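Local structure of pyruvate synthase subunit PorC (Thermotoga maritima MSB8, 2RAA) at residues P85-V90 with D107-V112; I91-L96 with V112-D117; K116-V121 with I131-A136. The protein is the gamma chain of the heterotetrameric pyruvate synthase, which converts pyruvate and CoA to acetyl-CoA and CO2 while reducing ferredoxin. All coordinates share one frame; numbering follows the deposited sequence.

The three contacts involve three adjacent parallel strands, 87-90, 109-113 and 130-134, of the mixed beta sheet. Interaction 1 joins the first two of these strands; interaction 2, centred about 12 Å from it, begins where they end, in the turns leaving their C-terminal ends, and the two share Val-112. Interaction 3 has its centre about 7 Å from that of interaction 2 and shares Lys-116 and Asp-117 with it, packing helix 118-125 on strand 130-134. Along the chain interactions 1 and 2 alternate their segments, whereas interaction 3 opens after interaction 1 has closed. Strand 109-113 thus takes part in interactions 1 and 2 and leads into the helix of interaction 3.

Interaction 1 (P85-V90 with D107-V112); sequences PDVVVV and DGILLV
Val-87 to Val-90 pair with Ile-109 to Val-112 as parallel strands whose axes come within 4.7 Å, with 14° between their directions. The backbone bonds alternate, Asp-86 O accepting from Ile-109 N, Val-88 giving its N to Ile-109 O and its O to Leu-111 N (2.8 Å), and Val-90 N reaching Leu-111 O. On one face Val-87 and Ile-109 run alongside each other in the same direction, with Val-87 CG2 4.2 Å from Ile-109 CB. Val-89 and Leu-111 repeat this pairing, CG2 of the valine meeting CD2 of the leucine. Helix 150-161 covers this face through Met-153, Leu-157 and Val-160. On the other face Leu-110 leans back to the neighbouring strand: its CD1, placed by chi2 (53°), lies 3.7 Å from Val-88 O and 3.9 Å from Val-88 CG1, and 4.2 Å from Val-90 CG2. One methyl therefore bridges two successive valines of that face. Val-112 CG1 sits beside Val-90 O, at 3.7 Å. Arg-23 and Glu-21 of strand 19-27 bond to the far side of strand 87-90, making it an interior strand of the sheet. Branched apolar side chains on both faces shield the four bonds, while Val-90 O probably accepts from Asn-113 N, just beyond the segment.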
loop_
_atom_site.group_PDB
_atom_site.type_symbol
_atom_site.label_atom_id
_atom_site.label_comp_id
_atom_site.label_asym_id
_atom_site.label_seq_id
_atom_site.Cartn_x
_atom_site.Cartn_y
_atom_site.Cartn_z
ATOM N N PRO A 85 -4.242 8.593 10.139
ATOM C CA PRO A 85 -4.645 7.664 9.100
ATOM C C PRO A 85 -5.438 6.460 9.593
ATOM O O PRO A 85 -5.236 5.969 10.696
ATOM C CB PRO A 85 -3.315 7.197 8.540
ATOM C CG PRO A 85 -2.413 7.232 9.706
ATOM C CD PRO A 85 -2.819 8.453 10.473
ATOM N N ASP A 86 -6.314 5.980 8.727
ATOM C CA ASP A 86 -7.089 4.773 8.965
ATOM C C ASP A 86 -6.227 3.546 8.707
ATOM O O ASP A 86 -6.494 2.481 9.280
ATOM C CB ASP A 86 -8.306 4.755 8.043
ATOM C CG ASP A 86 -9.304 5.883 8.370
ATOM O OD1 ASP A 86 -9.837 5.892 9.497
ATOM O OD2 ASP A 86 -9.566 6.748 7.498
ATOM N N VAL A 87 -5.184 3.713 7.882
ATOM C CA VAL A 87 -4.291 2.615 7.522
ATOM C C VAL A 87 -2.925 3.160 7.278
ATOM O O VAL A 87 -2.792 4.198 6.667
ATOM C CB VAL A 87 -4.717 1.910 6.180
ATOM C CG1 VAL A 87 -3.764 0.779 5.802
ATOM C CG2 VAL A 87 -6.165 1.352 6.296
ATOM N N VAL A 88 -1.915 2.456 7.768
ATOM C CA VAL A 88 -0.505 2.802 7.551
ATOM C C VAL A 88 0.061 1.635 6.795
ATOM O O VAL A 88 -0.157 0.493 7.179
ATOM C CB VAL A 88 0.269 3.059 8.898
ATOM C CG1 VAL A 88 1.752 3.158 8.667
ATOM C CG2 VAL A 88 -0.243 4.359 9.577
ATOM N N VAL A 89 0.780 1.940 5.714
ATOM C CA VAL A 89 1.300 0.955 4.783
ATOM C C VAL A 89 2.797 1.148 4.742
ATOM O O VAL A 89 3.269 2.227 4.446
ATOM C CB VAL A 89 0.739 1.163 3.356
ATOM C CG1 VAL A 89 1.312 0.161 2.399
ATOM C CG2 VAL A 89 -0.772 1.094 3.353
ATOM N N VAL A 90 3.548 0.114 5.085
ATOM C CA VAL A 90 4.998 0.222 5.158
ATOM C C VAL A 90 5.562 -0.761 4.147
ATOM O O VAL A 90 5.538 -1.953 4.350
ATOM C CB VAL A 90 5.504 -0.038 6.608
ATOM C CG1 VAL A 90 7.015 -0.080 6.666
ATOM C CG2 VAL A 90 4.961 1.048 7.549
ATOM N N ASP A 107 -8.596 0.694 16.032
ATOM C CA ASP A 107 -9.417 -0.009 15.010
ATOM C C ASP A 107 -8.871 0.165 13.569
ATOM O O ASP A 107 -9.526 -0.237 12.621
ATOM C CB ASP A 107 -10.989 0.137 15.147
ATOM C CG ASP A 107 -11.513 1.591 15.217
ATOM O OD1 ASP A 107 -10.927 2.494 14.584
ATOM O OD2 ASP A 107 -12.565 1.818 15.885
ATOM N N GLY A 108 -7.646 0.686 13.434
ATOM C CA GLY A 108 -6.991 0.872 12.138
ATOM C C GLY A 108 -6.092 -0.299 11.771
ATOM O O GLY A 108 -5.970 -1.233 12.557
ATOM N N ILE A 109 -5.439 -0.227 10.596
ATOM C CA ILE A 109 -4.623 -1.328 10.074
ATOM C C ILE A 109 -3.209 -0.915 9.807
ATOM O O ILE A 109 -2.954 0.138 9.267
ATOM C CB ILE A 109 -5.189 -1.891 8.726
ATOM C CG1 ILE A 109 -6.581 -2.485 8.950
ATOM C CG2 ILE A 109 -4.250 -2.935 8.111
ATOM C CD1 ILE A 109 -7.228 -3.088 7.714
ATOM N N LEU A 110 -2.282 -1.778 10.170
ATOM C CA LEU A 110 -0.890 -1.595 9.817
ATOM C C LEU A 110 -0.609 -2.710 8.815
ATOM O O LEU A 110 -0.715 -3.888 9.138
ATOM C CB LEU A 110 -0.001 -1.673 11.040
ATOM C CG LEU A 110 1.497 -1.671 10.866
ATOM C CD1 LEU A 110 1.989 -0.492 10.025
ATOM C CD2 LEU A 110 2.118 -1.668 12.267
ATOM N N LEU A 111 -0.302 -2.313 7.582
ATOM C CA LEU A 111 -0.043 -3.248 6.496
ATOM C C LEU A 111 1.449 -3.137 6.168
ATOM O O LEU A 111 1.965 -2.014 6.018
ATOM C CB LEU A 111 -0.940 -2.899 5.287
ATOM C CG LEU A 111 -0.638 -3.613 3.958
ATOM C CD1 LEU A 111 -0.817 -5.126 4.066
ATOM C CD2 LEU A 111 -1.444 -2.993 2.811
ATOM N N VAL A 112 2.139 -4.284 6.079
ATOM C CA VAL A 112 3.604 -4.315 5.921
ATOM C C VAL A 112 4.075 -5.355 4.909
ATOM O O VAL A 112 3.533 -6.442 4.811
ATOM C CB VAL A 112 4.333 -4.556 7.292
ATOM C CG1 VAL A 112 5.834 -4.279 7.192
ATOM C CG2 VAL A 112 3.749 -3.668 8.395
#

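Interaction 2 (I91-L96 with V112-D117); sequences IDETLL and VNTVKD
Ile-91 meets Asn-113 through its carbonyl: Asn-113 ND2 gives a nearly straight bond to Ile-91 O (2.9 Å, 172° at the hydrogen). The acceptor lies in the plane of the asparagine amide, while the donor stands above the carbonyl plane. Both ends of this buried amide have further partners, OD1 taking Ala-136 N and ND2 also bonding Thr-137 OG1. Asp-92 turns away from the contact, its OD2 in a salt bridge with Arg-27. Glu-93 makes most of the polar contacts here. A water joins its N to Asn-113 O, 2.7 Å from each. The side chain takes the crowded position at chi1 (56°), with CG between the backbone N and the carbonyl carbon, and its carboxylate divides between two donors. Thr-114 OG1 gives its proton to OE1 at 2.8 Å, from above the carboxylate plane, and accepts from Lys-116 N in an ST turn. The extended Lys-116 chain crosses the glutamate at about a right angle and brings NZ to the syn side of OE2, a salt bridge of 3.1 Å. An alanine at Glu-93 would probably leave Lys-116 NZ without this acid and the Thr-114 hydroxyl without its acceptor. After the 3-10 turn 93-95, Leu-96 meets Val-112 tip to tip, CD2 lying 4.0 Å from CG2 of the valine. Leu-96 also touches Lys-124 and Thr-125 of helix 118-125, and Ile-91 touches Met-153 of helix 150-161, placing these turns at the C-terminal ends of strands 87-90 and 109-113, between the two helices.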
loop_
_atom_site.group_PDB
_atom_site.type_symbol
_atom_site.label_atom_id
_atom_site.label_comp_id
_atom_site.label_asym_id
_atom_site.label_seq_id
_atom_site.Cartn_x
_atom_site.Cartn_y
_atom_site.Cartn_z
ATOM N N ILE A 91 6.066 -0.248 3.042
ATOM C CA ILE A 91 6.497 -1.106 1.972
ATOM C C ILE A 91 7.954 -1.509 2.106
ATOM O O ILE A 91 8.460 -2.267 1.251
ATOM C CB ILE A 91 6.203 -0.487 0.557
ATOM C CG1 ILE A 91 7.097 0.700 0.235
ATOM C CG2 ILE A 91 4.731 -0.093 0.436
ATOM C CD1 ILE A 91 6.930 1.164 -1.178
ATOM N N ASP A 92 8.634 -1.007 3.147
ATOM C CA ASP A 92 10.019 -1.429 3.449
ATOM C C ASP A 92 10.162 -1.704 4.938
ATOM O O ASP A 92 10.215 -0.753 5.711
ATOM C CB ASP A 92 10.999 -0.356 3.003
ATOM C CG ASP A 92 12.439 -0.715 3.321
ATOM O OD1 ASP A 92 12.699 -1.664 4.090
ATOM O OD2 ASP A 92 13.321 -0.043 2.782
ATOM N N GLU A 93 10.246 -2.984 5.339
ATOM C CA GLU A 93 10.209 -3.358 6.786
ATOM C C GLU A 93 11.222 -2.583 7.618
ATOM O O GLU A 93 11.043 -2.306 8.794
ATOM C CB GLU A 93 10.401 -4.870 6.992
ATOM C CG GLU A 93 11.671 -5.461 6.387
ATOM C CD GLU A 93 11.955 -6.887 6.859
ATOM O OE1 GLU A 93 11.169 -7.847 6.533
ATOM O OE2 GLU A 93 12.999 -7.032 7.551
ATOM N N THR A 94 12.297 -2.243 6.946
ATOM C CA THR A 94 13.367 -1.481 7.507
ATOM C C THR A 94 12.980 -0.156 8.122
ATOM O O THR A 94 13.679 0.347 8.992
ATOM C CB THR A 94 14.343 -1.238 6.415
ATOM O OG1 THR A 94 15.412 -2.151 6.602
ATOM C CG2 THR A 94 14.825 0.137 6.444
ATOM N N LEU A 95 11.871 0.411 7.677
ATOM C CA LEU A 95 11.398 1.690 8.194
ATOM C C LEU A 95 10.492 1.550 9.437
ATOM O O LEU A 95 10.062 2.565 9.993
ATOM C CB LEU A 95 10.641 2.422 7.077
ATOM C CG LEU A 95 11.480 2.741 5.837
ATOM C CD1 LEU A 95 10.596 3.181 4.738
ATOM C CD2 LEU A 95 12.533 3.809 6.140
ATOM N N LEU A 96 10.200 0.317 9.865
ATOM C CA LEU A 96 9.302 0.090 10.987
ATOM C C LEU A 96 9.885 0.706 12.256
ATOM O O LEU A 96 11.064 0.533 12.552
ATOM C CB LEU A 96 9.032 -1.402 11.202
ATOM C CG LEU A 96 8.026 -2.142 10.297
ATOM C CD1 LEU A 96 8.100 -3.644 10.560
ATOM C CD2 LEU A 96 6.573 -1.650 10.473
ATOM N N VAL A 112 2.139 -4.284 6.079
ATOM C CA VAL A 112 3.604 -4.315 5.921
ATOM C C VAL A 112 4.075 -5.355 4.909
ATOM O O VAL A 112 3.533 -6.442 4.811
ATOM C CB VAL A 112 4.333 -4.556 7.292
ATOM C CG1 VAL A 112 5.834 -4.279 7.192
ATOM C CG2 VAL A 112 3.749 -3.668 8.395
ATOM N N ASN A 113 5.107 -4.974 4.156
ATOM C CA ASN A 113 5.782 -5.826 3.177
ATOM C C ASN A 113 6.876 -6.453 3.981
ATOM O O ASN A 113 7.886 -5.816 4.283
ATOM C CB ASN A 113 6.400 -4.993 2.035
ATOM C CG ASN A 113 7.352 -5.798 1.152
ATOM O OD1 ASN A 113 7.168 -6.986 0.954
ATOM N ND2 ASN A 113 8.349 -5.121 0.576
ATOM N N THR A 114 6.672 -7.694 4.370
ATOM C CA THR A 114 7.643 -8.334 5.211
ATOM C C THR A 114 7.480 -9.801 5.158
ATOM O O THR A 114 6.375 -10.292 4.986
ATOM C CB THR A 114 7.464 -7.908 6.681
ATOM O OG1 THR A 114 8.572 -8.388 7.453
ATOM C CG2 THR A 114 6.118 -8.418 7.265
ATOM N N VAL A 115 8.590 -10.503 5.321
ATOM C CA VAL A 115 8.554 -11.962 5.449
ATOM C C VAL A 115 8.460 -12.388 6.926
ATOM O O VAL A 115 8.323 -13.557 7.209
ATOM C CB VAL A 115 9.772 -12.612 4.790
ATOM C CG1 VAL A 115 11.023 -12.413 5.669
ATOM C CG2 VAL A 115 9.485 -14.064 4.519
ATOM N N LYS A 116 8.513 -11.433 7.852
ATOM C CA LYS A 116 8.408 -11.715 9.269
ATOM C C LYS A 116 6.946 -11.758 9.735
ATOM O O LYS A 116 6.033 -11.658 8.911
ATOM C CB LYS A 116 9.277 -10.732 10.027
ATOM C CG LYS A 116 10.737 -10.933 9.605
ATOM C CD LYS A 116 11.699 -9.939 10.198
ATOM C CE LYS A 116 13.106 -10.150 9.632
ATOM N NZ LYS A 116 13.945 -8.917 9.799
ATOM N N ASP A 117 6.737 -11.955 11.040
ATOM C CA ASP A 117 5.398 -12.221 11.614
ATOM C C ASP A 117 4.847 -11.053 12.400
ATOM O O ASP A 117 5.555 -10.066 12.652
ATOM C CB ASP A 117 5.431 -13.464 12.531
ATOM C CG ASP A 117 6.328 -13.277 13.763
ATOM O OD1 ASP A 117 7.200 -12.381 13.775
ATOM O OD2 ASP A 117 6.174 -14.044 14.725
HETATM O O HOH W 1 10.314 -4.956 3.455
#

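Interaction 3 (K116-V121 with I131-A136); sequences KDFEFV and ICVVDA
Phe-118 and Val-121 pack against Ile-131 and Val-133 in an apolar helix-on-sheet contact, where the first turn of helix 118-125 lies over strand 130-134. Ile-131 CG2 is the shared point: it meets Val-121 CG1 at 3.8 Å and lies in the plane of the Phe-118 ring, at its edge, 3.9 Å from CD1. A chi1 of -49°, CG anti to the carbonyl carbon, brings CG of Phe-118 closer than CB to the Ile-131 carbonyl, and the side chain passes Ile-131 heading the other way. The CE1 corner comes obliquely to Ile-131 O, at 3.1 Å, and to Val-133 CG2. Two residues further along the strand, Val-133 CG1 faces Val-121 CG2 at 4.1 Å, the two side chains passing with opposite headings. The helix is the connection of a beta-alpha-beta unit formed by strand 109-113, helix 118-125 and strand 130-134, and Val-121 spans it by touching Leu-110 and Val-112 as well. Asp-117 is the N-cap of this helix, OD1 accepting from Phe-120 N at 3.1 Å from above the carboxylate plane. Just before it, Lys-116 lays CD over one face of the Phe-120 ring, 3.4 Å above its plane and nearer the ring's margin than its centre. Cys-132, between Ile-131 and Val-133, has its CB directed away from the helix, and its SG forms a disulfide with Cys-202 of the neighbouring antiparallel strand 201-202.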
loop_
_atom_site.group_PDB
_atom_site.type_symbol
_atom_site.label_atom_id
_atom_site.label_comp_id
_atom_site.label_asym_id
_atom_site.label_seq_id
_atom_site.Cartn_x
_atom_site.Cartn_y
_atom_site.Cartn_z
ATOM N N LYS A 116 8.513 -11.433 7.852
ATOM C CA LYS A 116 8.408 -11.715 9.269
ATOM C C LYS A 116 6.946 -11.758 9.735
ATOM O O LYS A 116 6.033 -11.658 8.911
ATOM C CB LYS A 116 9.277 -10.732 10.027
ATOM C CG LYS A 116 10.737 -10.933 9.605
ATOM C CD LYS A 116 11.699 -9.939 10.198
ATOM C CE LYS A 116 13.106 -10.150 9.632
ATOM N NZ LYS A 116 13.945 -8.917 9.799
ATOM N N ASP A 117 6.737 -11.955 11.040
ATOM C CA ASP A 117 5.398 -12.221 11.614
ATOM C C ASP A 117 4.847 -11.053 12.400
ATOM O O ASP A 117 5.555 -10.066 12.652
ATOM C CB ASP A 117 5.431 -13.464 12.531
ATOM C CG ASP A 117 6.328 -13.277 13.763
ATOM O OD1 ASP A 117 7.200 -12.381 13.775
ATOM O OD2 ASP A 117 6.174 -14.044 14.725
ATOM N N PHE A 118 3.591 -11.198 12.819
ATOM C CA PHE A 118 2.891 -10.124 13.515
ATOM C C PHE A 118 3.637 -9.677 14.760
ATOM O O PHE A 118 3.748 -8.480 15.029
ATOM C CB PHE A 118 1.461 -10.530 13.879
ATOM C CG PHE A 118 0.683 -11.126 12.732
ATOM C CD1 PHE A 118 0.393 -10.376 11.612
ATOM C CD2 PHE A 118 0.237 -12.440 12.786
ATOM C CE1 PHE A 118 -0.316 -10.926 10.554
ATOM C CE2 PHE A 118 -0.471 -12.994 11.738
ATOM C CZ PHE A 118 -0.749 -12.236 10.620
ATOM N N GLU A 119 4.162 -10.646 15.505
ATOM C CA GLU A 119 4.900 -10.383 16.742
ATOM C C GLU A 119 6.122 -9.498 16.505
ATOM O O GLU A 119 6.391 -8.597 17.291
ATOM C CB GLU A 119 5.330 -11.706 17.389
ATOM C CG GLU A 119 5.832 -11.578 18.814
ATOM C CD GLU A 119 6.133 -12.937 19.448
ATOM O OE1 GLU A 119 6.665 -13.832 18.734
ATOM O OE2 GLU A 119 5.846 -13.102 20.664
ATOM N N PHE A 120 6.859 -9.758 15.427
ATOM C CA PHE A 120 8.016 -8.929 15.079
ATOM C C PHE A 120 7.607 -7.483 14.808
ATOM O O PHE A 120 8.240 -6.535 15.288
ATOM C CB PHE A 120 8.746 -9.484 13.852
ATOM C CG PHE A 120 9.792 -8.557 13.320
ATOM C CD1 PHE A 120 10.964 -8.343 14.023
ATOM C CD2 PHE A 120 9.594 -7.868 12.132
ATOM C CE1 PHE A 120 11.935 -7.465 13.540
ATOM C CE2 PHE A 120 10.552 -6.996 11.641
ATOM C CZ PHE A 120 11.727 -6.795 12.339
ATOM N N VAL A 121 6.540 -7.335 14.030
ATOM C CA VAL A 121 6.025 -6.022 13.656
ATOM C C VAL A 121 5.529 -5.268 14.896
ATOM O O VAL A 121 5.729 -4.059 15.036
ATOM C CB VAL A 121 4.874 -6.146 12.627
ATOM C CG1 VAL A 121 4.304 -4.763 12.287
ATOM C CG2 VAL A 121 5.354 -6.877 11.369
ATOM N N ILE A 131 -2.686 -6.065 12.332
ATOM C CA ILE A 131 -1.447 -5.988 11.566
ATOM C C ILE A 131 -1.555 -7.001 10.439
ATOM O O ILE A 131 -1.788 -8.166 10.692
ATOM C CB ILE A 131 -0.202 -6.346 12.412
ATOM C CG1 ILE A 131 0.042 -5.271 13.487
ATOM C CG2 ILE A 131 1.015 -6.552 11.495
ATOM C CD1 ILE A 131 1.073 -5.630 14.563
ATOM N N CYS A 132 -1.409 -6.549 9.199
ATOM C CA CYS A 132 -1.468 -7.425 8.039
ATOM C C CYS A 132 -0.075 -7.428 7.391
ATOM O O CYS A 132 0.585 -6.390 7.349
ATOM C CB CYS A 132 -2.528 -6.903 7.076
ATOM S SG CYS A 132 -4.126 -6.493 7.841
ATOM N N VAL A 133 0.384 -8.582 6.922
ATOM C CA VAL A 133 1.722 -8.704 6.334
ATOM C C VAL A 133 1.642 -9.533 5.054
ATOM O O VAL A 133 0.772 -10.405 4.906
ATOM C CB VAL A 133 2.737 -9.400 7.301
ATOM C CG1 VAL A 133 2.864 -8.660 8.620
ATOM C CG2 VAL A 133 2.377 -10.873 7.532
ATOM N N VAL A 134 2.540 -9.256 4.115
ATOM C CA VAL A 134 2.564 -10.028 2.862
ATOM C C VAL A 134 3.949 -9.857 2.269
ATOM O O VAL A 134 4.536 -8.804 2.382
ATOM C CB VAL A 134 1.522 -9.544 1.852
ATOM C CG1 VAL A 134 1.712 -8.044 1.542
ATOM C CG2 VAL A 134 1.492 -10.429 0.560
ATOM N N ASP A 135 4.466 -10.894 1.647
ATOM C CA ASP A 135 5.850 -10.809 1.058
ATOM C C ASP A 135 5.724 -10.274 -0.356
ATOM O O ASP A 135 5.729 -11.035 -1.354
ATOM C CB ASP A 135 6.474 -12.201 1.082
ATOM C CG ASP A 135 7.859 -12.229 0.516
ATOM O OD1 ASP A 135 8.407 -11.133 0.216
ATOM O OD2 ASP A 135 8.353 -13.357 0.344
ATOM N N ALA A 136 5.570 -8.950 -0.454
ATOM C CA ALA A 136 5.231 -8.330 -1.745
ATOM C C ALA A 136 6.451 -8.345 -2.628
ATOM O O ALA A 136 6.343 -8.558 -3.829
ATOM C CB ALA A 136 4.734 -6.933 -1.578
#